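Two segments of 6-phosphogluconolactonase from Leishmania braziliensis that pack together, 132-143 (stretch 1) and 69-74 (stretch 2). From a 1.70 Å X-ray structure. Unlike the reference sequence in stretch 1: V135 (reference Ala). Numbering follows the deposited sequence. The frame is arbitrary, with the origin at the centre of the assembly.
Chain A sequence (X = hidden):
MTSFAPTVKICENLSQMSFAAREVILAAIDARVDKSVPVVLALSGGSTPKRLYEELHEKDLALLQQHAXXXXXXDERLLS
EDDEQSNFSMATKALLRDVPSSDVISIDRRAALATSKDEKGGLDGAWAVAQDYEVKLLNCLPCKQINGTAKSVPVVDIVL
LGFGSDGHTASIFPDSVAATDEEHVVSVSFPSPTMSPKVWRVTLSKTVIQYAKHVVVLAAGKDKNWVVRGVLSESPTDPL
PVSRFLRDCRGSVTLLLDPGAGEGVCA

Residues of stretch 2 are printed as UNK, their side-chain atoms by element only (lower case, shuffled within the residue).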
ATOM      1  N   ASP A 132       6.328  -8.400 -14.668  1.00 27.35           N
ATOM      2  CA  ASP A 132       5.508  -9.604 -14.540  1.00 27.58           C
ATOM      3  C   ASP A 132       4.289  -9.359 -13.635  1.00 26.62           C
ATOM      4  O   ASP A 132       3.187  -9.854 -13.910  1.00 26.51           O
ATOM      5  CB  ASP A 132       6.344 -10.775 -14.007  1.00 27.91           C
ATOM      6  CG  ASP A 132       7.218 -11.435 -15.087  1.00 32.05           C
ATOM      7  OD1 ASP A 132       7.118 -11.081 -16.296  1.00 36.29           O
ATOM      8  OD2 ASP A 132       8.008 -12.339 -14.715  1.00 36.04           O
ATOM      9  N   TYR A 133       4.490  -8.599 -12.564  1.00 25.92           N
ATOM     10  CA  TYR A 133       3.405  -8.301 -11.633  1.00 25.31           C
ATOM     11  C   TYR A 133       2.377  -7.373 -12.291  1.00 25.08           C
ATOM     12  O   TYR A 133       1.182  -7.562 -12.150  1.00 24.76           O
ATOM     13  CB  TYR A 133       3.972  -7.697 -10.336  1.00 25.75           C
ATOM     14  CG  TYR A 133       2.976  -7.438  -9.236  1.00 25.25           C
ATOM     15  CD1 TYR A 133       1.914  -8.305  -8.982  1.00 24.74           C
ATOM     16  CD2 TYR A 133       3.129  -6.339  -8.401  1.00 25.24           C
ATOM     17  CE1 TYR A 133       1.007  -8.051  -7.959  1.00 26.57           C
ATOM     18  CE2 TYR A 133       2.252  -6.105  -7.353  1.00 26.55           C
ATOM     19  CZ  TYR A 133       1.187  -6.945  -7.143  1.00 25.60           C
ATOM     20  OH  TYR A 133       0.316  -6.656  -6.109  1.00 28.19           O
ATOM     21  N   GLU A 134       2.855  -6.378 -13.028  1.00 25.89           N
ATOM     22  CA  GLU A 134       1.977  -5.486 -13.787  1.00 26.08           C
ATOM     23  C   GLU A 134       1.074  -6.233 -14.777  1.00 25.85           C
ATOM     24  O   GLU A 134      -0.118  -5.969 -14.868  1.00 25.65           O
ATOM     25  CB  GLU A 134       2.807  -4.437 -14.520  1.00 26.27           C
ATOM     26  CG  GLU A 134       2.002  -3.614 -15.484  1.00 26.53           C
ATOM     27  CD  GLU A 134       2.729  -2.370 -15.951  1.00 29.05           C
ATOM     28  OE1 GLU A 134       3.416  -1.719 -15.135  1.00 30.90           O
ATOM     29  OE2 GLU A 134       2.615  -2.066 -17.163  1.00 31.47           O
ATOM     30  N   VAL A 135       1.665  -7.156 -15.526  1.00 26.00           N
ATOM     31  CA  VAL A 135       0.914  -8.021 -16.435  1.00 25.80           C
ATOM     32  C   VAL A 135      -0.189  -8.767 -15.681  1.00 25.84           C
ATOM     33  O   VAL A 135      -1.350  -8.816 -16.128  1.00 25.39           O
ATOM     34  CB  VAL A 135       1.853  -9.028 -17.143  1.00 26.28           C
ATOM     35  CG1 VAL A 135       1.038 -10.058 -17.910  1.00 25.53           C
ATOM     36  CG2 VAL A 135       2.823  -8.297 -18.077  1.00 26.71           C
ATOM     37  N   LYS A 136       0.170  -9.324 -14.526  1.00 25.57           N
ATOM     38  CA  LYS A 136      -0.784 -10.062 -13.709  1.00 25.69           C
ATOM     39  C   LYS A 136      -1.925  -9.158 -13.241  1.00 24.96           C
ATOM     40  O   LYS A 136      -3.087  -9.544 -13.309  1.00 24.82           O
ATOM     41  CB  LYS A 136      -0.078 -10.721 -12.515  1.00 26.54           C
ATOM     42  CG  LYS A 136      -0.611 -12.048 -12.156  1.00 29.23           C
ATOM     43  CD  LYS A 136       0.037 -12.609 -10.912  1.00 31.48           C
ATOM     44  CE  LYS A 136       1.224 -13.502 -11.215  1.00 33.24           C
ATOM     45  NZ  LYS A 136       1.612 -14.263 -10.004  1.00 33.33           N
ATOM     46  N   LEU A 137      -1.591  -7.949 -12.778  1.00 24.14           N
ATOM     47  CA  LEU A 137      -2.604  -7.004 -12.293  1.00 24.04           C
ATOM     48  C   LEU A 137      -3.560  -6.597 -13.426  1.00 24.73           C
ATOM     49  O   LEU A 137      -4.773  -6.582 -13.254  1.00 25.67           O
ATOM     50  CB  LEU A 137      -1.944  -5.765 -11.670  1.00 23.88           C
ATOM     51  CG  LEU A 137      -1.173  -5.998 -10.354  1.00 23.10           C
ATOM     52  CD1 LEU A 137      -0.458  -4.700  -9.928  1.00 25.05           C
ATOM     53  CD2 LEU A 137      -2.096  -6.557  -9.213  1.00 22.76           C
ATOM     54  N   LEU A 138      -2.995  -6.304 -14.589  1.00 25.08           N
ATOM     55  CA  LEU A 138      -3.793  -5.848 -15.728  1.00 25.83           C
ATOM     56  C   LEU A 138      -4.708  -6.964 -16.244  1.00 26.99           C
ATOM     57  O   LEU A 138      -5.749  -6.689 -16.844  1.00 28.33           O
ATOM     58  CB  LEU A 138      -2.884  -5.332 -16.828  1.00 25.92           C
ATOM     59  CG  LEU A 138      -2.183  -4.000 -16.561  1.00 25.66           C
ATOM     60  CD1 LEU A 138      -1.091  -3.755 -17.591  1.00 26.66           C
ATOM     61  CD2 LEU A 138      -3.162  -2.838 -16.534  1.00 26.11           C
ATOM     62  N   ASN A 139      -4.315  -8.212 -15.999  1.00 27.27           N
ATOM     63  CA  ASN A 139      -5.087  -9.394 -16.426  1.00 28.44           C
ATOM     64  C   ASN A 139      -6.164  -9.821 -15.422  1.00 28.30           C
ATOM     65  O   ASN A 139      -7.174 -10.398 -15.811  1.00 28.92           O
ATOM     66  CB  ASN A 139      -4.137 -10.576 -16.633  1.00 28.87           C
ATOM     67  CG  ASN A 139      -3.401 -10.532 -17.967  1.00 33.20           C
ATOM     68  OD1 ASN A 139      -3.738  -9.762 -18.879  1.00 38.37           O
ATOM     69  ND2 ASN A 139      -2.417 -11.421 -18.111  1.00 38.92           N
ATOM     70  N   CYS A 140      -5.947  -9.549 -14.134  1.00 28.07           N
ATOM     71  CA  CYS A 140      -6.781 -10.127 -13.061  1.00 27.92           C
ATOM     72  C   CYS A 140      -7.674  -9.143 -12.317  1.00 27.65           C
ATOM     73  O   CYS A 140      -8.608  -9.574 -11.639  1.00 26.39           O
ATOM     74  CB  CYS A 140      -5.900 -10.821 -12.022  1.00 28.08           C
ATOM     75  SG  CYS A 140      -4.936 -12.174 -12.696  1.00 31.26           S
ATOM     76  N   LEU A 141      -7.340  -7.843 -12.379  1.00 27.05           N
ATOM     77  CA  LEU A 141      -8.131  -6.803 -11.733  1.00 26.64           C
ATOM     78  C   LEU A 141      -9.038  -6.031 -12.715  1.00 26.73           C
ATOM     79  O   LEU A 141      -8.812  -6.044 -13.935  1.00 26.60           O
ATOM     80  CB  LEU A 141      -7.213  -5.807 -11.002  1.00 26.65           C
ATOM     81  CG  LEU A 141      -6.768  -6.148  -9.582  1.00 26.96           C
ATOM     82  CD1 LEU A 141      -6.110  -7.537  -9.513  1.00 27.27           C
ATOM     83  CD2 LEU A 141      -5.837  -5.035  -9.071  1.00 26.49           C
ATOM     84  N   PRO A 142     -10.084  -5.371 -12.181  1.00 26.89           N
ATOM     85  CA  PRO A 142     -10.839  -4.412 -12.972  1.00 27.13           C
ATOM     86  C   PRO A 142      -9.928  -3.253 -13.354  1.00 26.41           C
ATOM     87  O   PRO A 142      -9.250  -2.688 -12.492  1.00 25.50           O
ATOM     88  CB  PRO A 142     -11.936  -3.917 -12.011  1.00 27.44           C
ATOM     89  CG  PRO A 142     -11.782  -4.667 -10.780  1.00 28.09           C
ATOM     90  CD  PRO A 142     -10.436  -5.284 -10.755  1.00 27.23           C
ATOM     91  N   CYS A 143      -9.915  -2.919 -14.645  1.00 25.96           N
ATOM     92  CA  CYS A 143      -9.056  -1.857 -15.162  1.00 25.40           C
ATOM     93  C   CYS A 143      -9.866  -0.853 -15.952  1.00 24.30           C
ATOM     94  O   CYS A 143     -10.956  -1.183 -16.482  1.00 24.47           O
ATOM     95  CB  CYS A 143      -7.941  -2.443 -16.046  1.00 25.71           C
ATOM     96  SG  CYS A 143      -6.806  -3.535 -15.174  1.00 29.79           S
ATOM     97  N   UNK A  69     -13.191 -10.342  -0.986  1.00 21.01           N
ATOM     98  CA  UNK A  69     -12.021  -9.488  -1.206  1.00 20.60           C
ATOM     99  C   UNK A  69     -11.022 -10.162  -2.142  1.00 20.65           C
ATOM    100  O   UNK A  69     -10.731 -11.356  -2.007  1.00 21.90           O
ATOM    101  c   UNK A  69      -9.977  -8.341  -0.182  1.00 19.73           C
ATOM    102  c   UNK A  69     -11.285  -9.131   0.120  1.00 20.92           C
ATOM    103  c   UNK A  69     -12.190  -8.334   1.074  1.00 20.08           C
ATOM    104  N   UNK A  70     -10.524  -9.389  -3.099  1.00 20.37           N
ATOM    105  CA  UNK A  70      -9.372  -9.772  -3.906  1.00 20.25           C
ATOM    106  C   UNK A  70      -8.169  -9.000  -3.365  1.00 19.65           C
ATOM    107  O   UNK A  70      -8.158  -7.762  -3.416  1.00 20.15           O
ATOM    108  o   UNK A  70      -9.093  -8.330  -8.067  1.00 22.03           O
ATOM    109  c   UNK A  70      -8.392  -9.723  -6.270  1.00 20.99           C
ATOM    110  n   UNK A  70      -8.467 -10.423  -8.585  1.00 21.63           N
ATOM    111  c   UNK A  70      -9.601  -9.430  -5.374  1.00 20.61           C
ATOM    112  c   UNK A  70      -8.678  -9.430  -7.724  1.00 22.78           C
ATOM    113  N   UNK A  71      -7.179  -9.744  -2.869  1.00 19.68           N
ATOM    114  CA  UNK A  71      -5.999  -9.190  -2.198  1.00 19.12           C
ATOM    115  C   UNK A  71      -4.822  -9.068  -3.168  1.00 19.19           C
ATOM    116  O   UNK A  71      -4.501 -10.008  -3.922  1.00 19.54           O
ATOM    117  c   UNK A  71      -5.538 -10.086  -1.042  1.00 18.97           C
ATOM    118  c   UNK A  71      -6.496 -10.176   0.101  1.00 19.03           C
ATOM    119  c   UNK A  71      -8.374 -11.226   1.198  1.00 20.57           C
ATOM    120  c   UNK A  71      -6.381  -9.312   1.173  1.00 20.30           C
ATOM    121  c   UNK A  71      -7.491 -11.141   0.119  1.00 19.87           C
ATOM    122  c   UNK A  71      -7.240  -9.385   2.253  1.00 20.74           C
ATOM    123  c   UNK A  71      -8.243 -10.342   2.270  1.00 20.30           C
ATOM    124  N   UNK A  72      -4.161  -7.924  -3.104  1.00 18.39           N
ATOM    125  CA  UNK A  72      -2.888  -7.695  -3.767  1.00 18.09           C
ATOM    126  C   UNK A  72      -1.938  -7.044  -2.772  1.00 18.24           C
ATOM    127  O   UNK A  72      -2.370  -6.434  -1.797  1.00 19.13           O
ATOM    128  c   UNK A  72      -3.249  -5.334  -4.727  1.00 17.65           C
ATOM    129  c   UNK A  72      -3.018  -6.824  -5.049  1.00 18.48           C
ATOM    130  c   UNK A  72      -4.173  -7.369  -5.974  1.00 17.64           C
ATOM    131  c   UNK A  72      -3.244  -4.431  -5.993  1.00 19.12           C
ATOM    132  N   UNK A  73      -0.644  -7.198  -3.017  1.00 18.69           N
ATOM    133  CA  UNK A  73       0.355  -6.493  -2.219  1.00 19.31           C
ATOM    134  C   UNK A  73       0.626  -5.146  -2.894  1.00 18.97           C
ATOM    135  O   UNK A  73       1.012  -5.068  -4.064  1.00 18.48           O
ATOM    136  c   UNK A  73       1.652  -7.298  -2.111  1.00 19.63           C
ATOM    137  c   UNK A  73       1.388  -8.371   0.153  1.00 21.92           C
ATOM    138  c   UNK A  73       1.610  -8.611  -1.331  1.00 21.18           C
ATOM    139  c   UNK A  73       2.922  -9.363  -1.574  1.00 24.12           C
ATOM    140  N   UNK A  74       0.395  -4.065  -2.161  1.00 20.90           N
ATOM    141  CA  UNK A  74       0.691  -2.727  -2.678  1.00 21.40           C
ATOM    142  C   UNK A  74       2.174  -2.403  -2.875  1.00 22.73           C
ATOM    143  O   UNK A  74       2.519  -1.565  -3.695  1.00 23.62           O
TER
HETATM  144  O   HOH W   1       0.348  -9.244  -4.675  1.00 28.41           O

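Position 69 carries three side-chain carbons, one bonded to CA and bearing the other two, and none of them reaches stretch 1. This fork directly at CB identifies V69, which takes no part in the contact.

Position 70 has five side-chain atoms: a chain of three carbons, the last of which bears one oxygen and one nitrogen. CB points toward stretch 1, and at the far end the nitrogen lies near C140 O and the oxygen near L141 CD1. A terminal carbon with one of each is an amide, and three carbons make it glutamine rather than asparagine, hence Q70. Its chi1 and chi2 are both t, so the extended chain carries the amide to the end of the helix. There NE2 of Q70 donates a hydrogen bond to C140 O (3.2 Å, N-H...O angle 164°), while OE1 lies 3.4 Å from L141 CD1.

Position 71 shows one carbon followed by a ring of six carbons with no further atom attached, and all of it is out of reach of stretch 1. This is the phenylalanine pattern, and F71 is buried.

Position 72 has four carbons, forked at CB, with one arm of a single carbon and the other of two. CB points toward the helix and lies 3.5 Å from Y133 OH, and the single-carbon arm touches L137 CD2 and L141 CD1. This is I72. The short arm, CG2 of I72, packs against the two leucines, 3.9 Å from L137 CD2 and 4.0 Å from L141 CD1.

Position 73 also has four carbons, but the fork comes at the second. CB points sideways and lies 4.3 Å from Y133 OH. The later fork distinguishes leucine from isoleucine, giving L73. Its main contact is through the backbone: Y133 OH donates a hydrogen bond to L73 O at 2.7 Å. Water 1 accepts from L73 N (2.8 Å) and donates to Y133 OH (3.0 Å), adding a bridge between the same two residues.

Position 74 has no side-chain atoms and makes no contact with stretch 1; it is therefore G74.

The strand runs nearly antiparallel to the helix, at 161°, with an axis separation of 11.3 Å that side chains must span. Strand alternation turns Q70 and I72 toward the helix, whereas V69 and F71 stay out of reach. I72 forms the apolar middle of the contact, with a polar anchor on either side of it along the strand. At one, the tyrosine hydroxyl reaches the backbone of L73; at the other, Q70 binds a carbonyl at the last helical residue, just before L141 leaves helical geometry. The contact is modest, burying 283 Å² in total.

Stretch 2 69-74: VQFILG
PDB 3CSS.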